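Local coordinates for uncharacterized protein (Nostoc punctiforme, PDB 2QDR) that is of unknown function but is a putative dioxygenase with the double-stranded beta-helix fold of the cupin clan, at residues T42-E47 with Q52-D57. Sequence-based numbering, arbitrary orientation.
Sequences TAIAKE and QYQFFD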
ATOM      1  N   THR A  42      25.175 -33.140  19.309  1.00 61.21           N
ATOM      2  CA  THR A  42      25.995 -32.564  18.245  1.00 61.22           C
ATOM      3  C   THR A  42      27.264 -33.399  18.056  1.00 61.23           C
ATOM      4  O   THR A  42      27.537 -34.330  18.825  1.00 62.25           O
ATOM      5  CB  THR A  42      26.387 -31.131  18.557  1.00 61.41           C
ATOM      6  OG1 THR A  42      27.233 -31.119  19.715  1.00 62.93           O
ATOM      7  CG2 THR A  42      25.137 -30.289  18.806  1.00 61.59           C
ATOM      8  N   ALA A  43      28.019 -33.068  17.012  1.00 60.54           N
ATOM      9  CA  ALA A  43      29.281 -33.732  16.703  1.00 59.61           C
ATOM     10  C   ALA A  43      30.339 -33.396  17.742  1.00 58.84           C
ATOM     11  O   ALA A  43      31.225 -34.192  17.981  1.00 59.41           O
ATOM     12  CB  ALA A  43      29.778 -33.330  15.326  1.00 59.84           C
ATOM     13  N   ILE A  44      30.237 -32.222  18.356  1.00 58.43           N
ATOM     14  CA  ILE A  44      31.189 -31.766  19.376  1.00 58.52           C
ATOM     15  C   ILE A  44      30.776 -32.024  20.843  1.00 58.69           C
ATOM     16  O   ILE A  44      31.534 -31.664  21.743  1.00 58.55           O
ATOM     17  CB  ILE A  44      31.480 -30.228  19.210  1.00 58.07           C
ATOM     18  CG1 ILE A  44      30.293 -29.339  19.656  1.00 59.36           C
ATOM     19  CG2 ILE A  44      31.892 -29.926  17.768  1.00 57.17           C
ATOM     20  CD1 ILE A  44      30.554 -27.852  19.508  1.00 59.44           C
ATOM     21  N   ALA A  45      29.603 -32.615  21.096  1.00 59.01           N
ATOM     22  CA  ALA A  45      29.137 -32.857  22.470  1.00 59.42           C
ATOM     23  C   ALA A  45      28.785 -34.319  22.714  1.00 60.28           C
ATOM     24  O   ALA A  45      28.188 -34.960  21.857  1.00 59.93           O
ATOM     25  CB  ALA A  45      27.946 -31.986  22.767  1.00 60.24           C
ATOM     26  N   LYS A  46      29.144 -34.821  23.898  1.00 61.68           N
ATOM     27  CA  LYS A  46      28.888 -36.212  24.283  1.00 63.21           C
ATOM     28  C   LYS A  46      27.396 -36.572  24.449  1.00 64.62           C
ATOM     29  O   LYS A  46      27.048 -37.741  24.346  1.00 65.85           O
ATOM     30  CB  LYS A  46      29.639 -36.568  25.581  1.00 62.88           C
ATOM     31  N   GLU A  47      26.539 -35.589  24.732  1.00 64.90           N
ATOM     32  CA  GLU A  47      25.099 -35.800  24.925  1.00 64.65           C
ATOM     33  C   GLU A  47      24.340 -34.543  24.541  1.00 63.56           C
ATOM     34  O   GLU A  47      24.947 -33.519  24.212  1.00 63.47           O
ATOM     35  CB  GLU A  47      24.768 -36.158  26.396  1.00 64.72           C
ATOM     36  CG  GLU A  47      25.218 -37.532  26.942  1.00 68.25           C
ATOM     37  CD  GLU A  47      24.495 -38.746  26.314  1.00 71.21           C
ATOM     38  OE1 GLU A  47      23.628 -38.570  25.434  1.00 77.44           O
ATOM     39  OE2 GLU A  47      24.790 -39.894  26.719  1.00 71.04           O
ATOM     40  N   GLN A  52      21.075 -24.973  24.977  1.00 59.17           N
ATOM     41  CA  GLN A  52      22.439 -24.521  24.710  1.00 59.31           C
ATOM     42  C   GLN A  52      22.740 -24.444  23.222  1.00 58.55           C
ATOM     43  O   GLN A  52      22.708 -25.453  22.529  1.00 58.17           O
ATOM     44  CB  GLN A  52      23.457 -25.460  25.393  1.00 59.40           C
ATOM     45  CG  GLN A  52      24.940 -25.055  25.211  1.00 59.87           C
ATOM     46  CD  GLN A  52      25.264 -23.673  25.768  1.00 57.62           C
ATOM     47  OE1 GLN A  52      25.112 -23.421  26.967  1.00 51.47           O
ATOM     48  NE2 GLN A  52      25.755 -22.785  24.902  1.00 56.64           N
ATOM     49  N   TYR A  53      23.044 -23.237  22.745  1.00 59.04           N
ATOM     50  CA  TYR A  53      23.410 -23.027  21.346  1.00 58.12           C
ATOM     51  C   TYR A  53      24.787 -23.630  21.156  1.00 58.46           C
ATOM     52  O   TYR A  53      25.603 -23.583  22.084  1.00 59.60           O
ATOM     53  CB  TYR A  53      23.424 -21.536  20.959  1.00 57.08           C
ATOM     54  CG  TYR A  53      24.371 -20.648  21.768  1.00 57.76           C
ATOM     55  CD1 TYR A  53      25.717 -20.531  21.437  1.00 55.51           C
ATOM     56  CD2 TYR A  53      23.906 -19.911  22.855  1.00 57.72           C
ATOM     57  CE1 TYR A  53      26.575 -19.735  22.182  1.00 54.86           C
ATOM     58  CE2 TYR A  53      24.758 -19.109  23.603  1.00 55.26           C
ATOM     59  CZ  TYR A  53      26.089 -19.022  23.258  1.00 54.15           C
ATOM     60  OH  TYR A  53      26.943 -18.225  23.985  1.00 54.69           O
ATOM     61  N   GLN A  54      25.033 -24.243  19.999  1.00 58.38           N
ATOM     62  CA  GLN A  54      26.343 -24.834  19.698  1.00 58.67           C
ATOM     63  C   GLN A  54      26.736 -24.512  18.265  1.00 59.65           C
ATOM     64  O   GLN A  54      25.941 -24.729  17.354  1.00 58.79           O
ATOM     65  CB  GLN A  54      26.352 -26.340  19.884  1.00 58.52           C
ATOM     66  CG  GLN A  54      25.944 -26.816  21.263  1.00 57.88           C
ATOM     67  CD  GLN A  54      26.127 -28.307  21.425  1.00 58.02           C
ATOM     68  OE1 GLN A  54      27.039 -28.892  20.851  1.00 59.42           O
ATOM     69  NE2 GLN A  54      25.292 -28.923  22.246  1.00 59.30           N
ATOM     70  N   PHE A  55      27.959 -24.004  18.082  1.00 60.39           N
ATOM     71  CA  PHE A  55      28.485 -23.641  16.781  1.00 60.64           C
ATOM     72  C   PHE A  55      29.787 -24.377  16.517  1.00 60.71           C
ATOM     73  O   PHE A  55      30.615 -24.497  17.421  1.00 60.48           O
ATOM     74  CB  PHE A  55      28.809 -22.149  16.711  1.00 60.74           C
ATOM     75  CG  PHE A  55      27.749 -21.243  17.277  1.00 62.40           C
ATOM     76  CD1 PHE A  55      26.433 -21.355  16.871  1.00 62.46           C
ATOM     77  CD2 PHE A  55      28.098 -20.177  18.116  1.00 65.74           C
ATOM     78  CE1 PHE A  55      25.445 -20.494  17.362  1.00 62.49           C
ATOM     79  CE2 PHE A  55      27.121 -19.289  18.606  1.00 64.05           C
ATOM     80  CZ  PHE A  55      25.789 -19.457  18.228  1.00 63.52           C
ATOM     81  N   PHE A  56      29.989 -24.845  15.286  1.00 60.10           N
ATOM     82  CA  PHE A  56      31.238 -25.535  14.928  1.00 59.26           C
ATOM     83  C   PHE A  56      31.495 -25.606  13.417  1.00 59.72           C
ATOM     84  O   PHE A  56      30.573 -25.531  12.600  1.00 59.46           O
ATOM     85  CB  PHE A  56      31.304 -26.944  15.539  1.00 58.37           C
ATOM     86  CG  PHE A  56      30.154 -27.829  15.185  1.00 58.14           C
ATOM     87  CD1 PHE A  56      29.021 -27.867  15.989  1.00 56.35           C
ATOM     88  CD2 PHE A  56      30.215 -28.659  14.072  1.00 56.54           C
ATOM     89  CE1 PHE A  56      27.961 -28.701  15.682  1.00 56.11           C
ATOM     90  CE2 PHE A  56      29.155 -29.497  13.755  1.00 56.71           C
ATOM     91  CZ  PHE A  56      28.029 -29.524  14.565  1.00 55.19           C
ATOM     92  N   ASP A  57      32.775 -25.748  13.082  1.00 59.76           N
ATOM     93  CA  ASP A  57      33.246 -25.840  11.723  1.00 59.82           C
ATOM     94  C   ASP A  57      33.047 -27.280  11.287  1.00 59.54           C
ATOM     95  O   ASP A  57      33.594 -28.184  11.909  1.00 59.11           O
ATOM     96  CB  ASP A  57      34.732 -25.446  11.664  1.00 60.15           C
ATOM     97  CG  ASP A  57      35.301 -25.372  10.244  1.00 60.98           C
ATOM     98  OD1 ASP A  57      34.565 -25.548   9.247  1.00 60.61           O
ATOM     99  OD2 ASP A  57      36.524 -25.122  10.134  1.00 63.84           O
TER
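The ring of F56 and the side-chain amide of Q54 are the flat groups that meet residues 42-47. I44 packs obliquely against the F56 ring. Its CG2 makes an off-centre CH-pi contact, 4.2 Å from the ring centroid and 30° off the normal. The same methyl is 3.8 Å from F56 CG, while I44 CD1 packs against F56 CD1. T42 CB and A43 CB also approach the ring obliquely, near CE1 and CE2; A43 CB is 4.2 Å from F56 CE2.

The Q54 amide meets T42 through its oxygen. Q54 CG is anti to the carbonyl carbon (chi1 -57°), and the chain runs extended beyond it, which carries OE1 across to T42. T42 OG1 donates a hydrogen bond to Q54 OE1, modelled at 2.5 Å. The donor is tilted 27° from the carbonyl plane. I44 CG1 and A45 CB also lie near this oxygen, 3.5 Å and 3.8 Å from Q54 OE1. T42 and Q54 are both buried, so the bond pairs two polar groups inside the protein.

The contact joins the end of strand 41-42 and the loop after it to strand 54-57. Strand 41-42 pairs with strand 79-86, whereas strand 54-57 is an outermost strand of a second antiparallel sheet. There Q54 and F56 form backbone hydrogen bonds with Y263 and Y261 of strand 260-264. The contact is structural packing within the double-stranded beta-helix (cupin-type) fold, tying the connection between the two sheets to the edge of the second; T42 touches Y263, and V61 adds to the packing on A43 and F56.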